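Long-range contact in transmembrane oligosaccharyl transferase (Archaeoglobus fulgidus, PDB 3WAJ), which is a multi-pass membrane protein of the STT3/AglB oligosaccharyl transferase family, with a helical GT-C-type membrane domain, a bound zinc ion and a large C-terminal soluble region: residues A[688-700]-A[823-835]. Residues are numbered along the deposited sequence; the frame is centred on the assembly and turned at random.
Sequences SGLSHYRMIYESD and VLPYSHNSDYPVK
Arg694 and Met695 grip Tyr826 where strand 693-698, an outermost strand of a five-stranded mixed sheet, packs against the loop linking strand 819-824 to strand 835-844 of the peripheral domain. The hydrogen bonds are few: Met695 N gives an almost straight one (171°) to Tyr826 OH at 2.8 Å, and Val834 N a weak one to Ile696 O. Ile696, the acceptor, belongs to a classic beta bulge, where it and Tyr697 both face Ile773. The apolar part includes two CH-pi contacts. Arg694 CB lies over one face of the Tyr826 ring, 3.7 Å from its centroid, while Ile696 CG2 lies over one face of the Tyr832 ring, 3.6 Å from its centroid. Met695, its CG anti to the backbone N (chi1 176°), runs out extended and brings CE to 3.6 Å from Val834 CG2. The Pro825 ring lies against the strand backbone, CG 3.3 Å from Tyr693 O. The buried Arg694 guanidinium reaches into the loop and forms salt bridges through NH2 with Glu775 and through NH1 with Glu855, which should fix its rotation. It stands nearly perpendicular to the Tyr832 ring, planes 83° apart, with NH2 at the ring's edge, 3.6 Å from Tyr832 CE2.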
# COMPACT_ATOMS: atom_id res chain seq x y z
N SER A 688 -3.40 17.50 25.66
CA SER A 688 -3.92 18.39 26.70
C SER A 688 -5.45 18.43 26.68
O SER A 688 -6.06 18.50 25.61
CB SER A 688 -3.35 19.80 26.52
OG SER A 688 -3.62 20.61 27.65
N GLY A 689 -6.07 18.37 27.86
CA GLY A 689 -7.53 18.42 27.93
C GLY A 689 -8.17 17.06 28.14
O GLY A 689 -9.24 16.97 28.74
N LEU A 690 -7.49 16.01 27.66
CA LEU A 690 -7.99 14.63 27.70
C LEU A 690 -7.81 13.95 29.07
O LEU A 690 -6.81 14.19 29.76
CB LEU A 690 -7.30 13.79 26.63
CG LEU A 690 -7.49 14.27 25.20
CD1 LEU A 690 -6.51 13.52 24.28
CD2 LEU A 690 -8.93 14.02 24.77
N SER A 691 -8.76 13.09 29.43
CA SER A 691 -8.78 12.44 30.74
C SER A 691 -8.12 11.07 30.75
O SER A 691 -7.57 10.66 31.77
CB SER A 691 -10.21 12.30 31.23
OG SER A 691 -10.73 13.55 31.62
N HIS A 692 -8.20 10.38 29.62
CA HIS A 692 -7.88 8.96 29.53
C HIS A 692 -6.69 8.67 28.62
O HIS A 692 -6.49 7.52 28.22
CB HIS A 692 -9.10 8.20 29.02
CG HIS A 692 -10.31 8.36 29.90
ND1 HIS A 692 -10.41 7.76 31.14
CD2 HIS A 692 -11.45 9.06 29.72
CE1 HIS A 692 -11.57 8.08 31.68
NE2 HIS A 692 -12.22 8.87 30.85
N TYR A 693 -5.92 9.69 28.28
CA TYR A 693 -4.75 9.50 27.41
C TYR A 693 -3.58 10.30 27.94
O TYR A 693 -3.77 11.41 28.43
CB TYR A 693 -5.08 9.95 25.97
CG TYR A 693 -6.21 9.15 25.39
CD1 TYR A 693 -5.96 8.06 24.59
CD2 TYR A 693 -7.53 9.45 25.70
CE1 TYR A 693 -7.00 7.29 24.09
CE2 TYR A 693 -8.58 8.68 25.21
CZ TYR A 693 -8.30 7.61 24.40
OH TYR A 693 -9.33 6.85 23.91
N ARG A 694 -2.38 9.73 27.87
CA ARG A 694 -1.15 10.44 28.28
C ARG A 694 -0.11 10.16 27.22
O ARG A 694 -0.12 9.08 26.61
CB ARG A 694 -0.66 9.96 29.67
CG ARG A 694 -0.52 8.43 29.81
CD ARG A 694 0.10 8.07 31.13
NE ARG A 694 0.28 6.63 31.33
CZ ARG A 694 0.72 6.07 32.46
NH1 ARG A 694 1.00 6.83 33.50
NH2 ARG A 694 0.85 4.76 32.55
N MET A 695 0.78 11.11 26.97
CA MET A 695 1.88 10.84 26.05
C MET A 695 2.90 9.99 26.79
O MET A 695 3.14 10.19 27.99
CB MET A 695 2.48 12.15 25.57
CG MET A 695 3.71 12.01 24.66
SD MET A 695 3.99 13.55 23.79
CE MET A 695 5.72 13.41 23.64
N ILE A 696 3.50 9.02 26.11
CA ILE A 696 4.53 8.20 26.75
C ILE A 696 5.87 8.26 26.04
O ILE A 696 6.90 7.91 26.63
CB ILE A 696 4.09 6.74 26.91
CG1 ILE A 696 3.80 6.11 25.55
CG2 ILE A 696 2.89 6.65 27.82
CD1 ILE A 696 3.34 4.66 25.65
N TYR A 697 5.84 8.71 24.79
CA TYR A 697 7.02 8.77 23.92
C TYR A 697 6.76 9.65 22.69
O TYR A 697 5.65 9.62 22.14
CB TYR A 697 7.40 7.35 23.47
CG TYR A 697 8.54 7.24 22.46
CD1 TYR A 697 8.32 7.44 21.10
CD2 TYR A 697 9.82 6.88 22.87
CE1 TYR A 697 9.36 7.31 20.17
CE2 TYR A 697 10.86 6.75 21.95
CZ TYR A 697 10.62 6.96 20.61
OH TYR A 697 11.65 6.84 19.70
N GLU A 698 7.76 10.41 22.26
CA GLU A 698 7.73 11.01 20.91
C GLU A 698 9.09 10.85 20.24
O GLU A 698 10.12 10.73 20.91
CB GLU A 698 7.33 12.49 20.93
CG GLU A 698 8.40 13.44 21.50
CD GLU A 698 8.02 14.93 21.34
OE1 GLU A 698 7.15 15.26 20.50
OE2 GLU A 698 8.61 15.79 22.04
N SER A 699 9.09 10.84 18.92
CA SER A 699 10.33 10.76 18.14
C SER A 699 10.95 12.12 18.00
O SER A 699 10.41 13.13 18.48
CB SER A 699 10.03 10.27 16.74
OG SER A 699 9.20 11.20 16.07
N ASP A 700 12.07 12.15 17.29
CA ASP A 700 12.70 13.38 16.86
C ASP A 700 11.79 14.22 15.95
O ASP A 700 10.74 13.74 15.48
CB ASP A 700 13.99 13.01 16.12
CG ASP A 700 15.05 14.07 16.26
OD1 ASP A 700 14.71 15.20 16.69
OD2 ASP A 700 16.23 13.77 15.94
N VAL A 823 -10.51 13.64 36.15
CA VAL A 823 -9.75 12.43 35.86
C VAL A 823 -8.39 12.80 35.25
O VAL A 823 -8.34 13.44 34.19
CB VAL A 823 -10.55 11.50 34.92
CG1 VAL A 823 -9.94 10.09 34.84
CG2 VAL A 823 -11.99 11.40 35.39
N LEU A 824 -7.31 12.42 35.92
CA LEU A 824 -5.94 12.77 35.51
C LEU A 824 -5.20 11.52 35.01
O LEU A 824 -5.24 10.47 35.66
CB LEU A 824 -5.18 13.41 36.67
CG LEU A 824 -5.91 14.54 37.42
CD1 LEU A 824 -5.08 15.10 38.58
CD2 LEU A 824 -6.28 15.66 36.47
N PRO A 825 -4.52 11.62 33.85
CA PRO A 825 -3.85 10.45 33.28
C PRO A 825 -2.34 10.38 33.53
O PRO A 825 -1.74 9.35 33.24
CB PRO A 825 -4.10 10.62 31.78
CG PRO A 825 -4.08 12.12 31.60
CD PRO A 825 -4.57 12.74 32.90
N TYR A 826 -1.72 11.45 34.04
CA TYR A 826 -0.27 11.40 34.26
C TYR A 826 0.06 11.03 35.71
O TYR A 826 -0.57 11.54 36.64
CB TYR A 826 0.40 12.72 33.87
CG TYR A 826 0.51 12.95 32.38
CD1 TYR A 826 1.46 12.26 31.62
CD2 TYR A 826 -0.32 13.86 31.73
CE1 TYR A 826 1.57 12.47 30.25
CE2 TYR A 826 -0.20 14.08 30.36
CZ TYR A 826 0.74 13.38 29.64
OH TYR A 826 0.84 13.61 28.29
N SER A 827 1.03 10.15 35.89
CA SER A 827 1.50 9.80 37.23
C SER A 827 2.95 10.23 37.40
O SER A 827 3.63 10.54 36.41
CB SER A 827 1.38 8.30 37.51
OG SER A 827 2.29 7.56 36.72
N HIS A 828 3.42 10.23 38.63
CA HIS A 828 4.77 10.71 38.90
C HIS A 828 5.80 9.59 39.09
O HIS A 828 6.97 9.86 39.34
CB HIS A 828 4.76 11.73 40.04
CG HIS A 828 4.16 13.05 39.64
ND1 HIS A 828 2.80 13.28 39.66
CD2 HIS A 828 4.73 14.17 39.16
CE1 HIS A 828 2.56 14.51 39.23
NE2 HIS A 828 3.72 15.07 38.93
N ASN A 829 5.37 8.34 38.91
CA ASN A 829 6.29 7.22 39.02
C ASN A 829 6.20 6.21 37.88
O ASN A 829 6.67 5.07 38.02
CB ASN A 829 6.12 6.51 40.37
CG ASN A 829 4.69 6.06 40.63
OD1 ASN A 829 3.73 6.70 40.20
ND2 ASN A 829 4.54 4.93 41.33
N SER A 830 5.61 6.60 36.75
CA SER A 830 5.56 5.70 35.60
C SER A 830 6.94 5.56 34.96
O SER A 830 7.77 6.47 35.02
CB SER A 830 4.52 6.16 34.57
OG SER A 830 4.87 7.42 34.02
N ASP A 831 7.20 4.40 34.36
CA ASP A 831 8.52 4.15 33.79
C ASP A 831 8.69 4.74 32.38
O ASP A 831 9.67 4.46 31.69
CB ASP A 831 8.85 2.66 33.85
CG ASP A 831 9.22 2.20 35.26
OD1 ASP A 831 8.92 2.94 36.23
OD2 ASP A 831 9.81 1.11 35.40
N TYR A 832 7.74 5.58 31.99
CA TYR A 832 7.75 6.19 30.67
C TYR A 832 8.66 7.43 30.62
O TYR A 832 8.71 8.21 31.58
CB TYR A 832 6.32 6.51 30.26
CG TYR A 832 5.50 5.27 29.94
CD1 TYR A 832 6.00 4.29 29.08
CD2 TYR A 832 4.25 5.06 30.51
CE1 TYR A 832 5.26 3.16 28.78
CE2 TYR A 832 3.50 3.93 30.22
CZ TYR A 832 4.00 2.97 29.35
OH TYR A 832 3.26 1.83 29.05
N PRO A 833 9.40 7.57 29.50
CA PRO A 833 10.34 8.68 29.24
C PRO A 833 9.65 10.04 29.07
O PRO A 833 10.32 11.06 29.19
CB PRO A 833 11.03 8.26 27.92
CG PRO A 833 10.13 7.25 27.30
CD PRO A 833 9.42 6.56 28.43
N VAL A 834 8.36 10.05 28.79
CA VAL A 834 7.60 11.30 28.86
C VAL A 834 7.01 11.37 30.26
O VAL A 834 6.20 10.51 30.63
CB VAL A 834 6.47 11.36 27.82
CG1 VAL A 834 5.56 12.54 28.10
CG2 VAL A 834 7.04 11.44 26.41
N LYS A 835 7.41 12.36 31.04
CA LYS A 835 6.91 12.48 32.42
C LYS A 835 6.52 13.90 32.83
O LYS A 835 7.00 14.88 32.26
CB LYS A 835 7.87 11.85 33.46
CG LYS A 835 9.35 12.11 33.27
CD LYS A 835 10.13 10.81 32.99
CE LYS A 835 10.06 9.82 34.15
NZ LYS A 835 10.50 8.43 33.79
O HOH W 1 4.00 9.53 30.60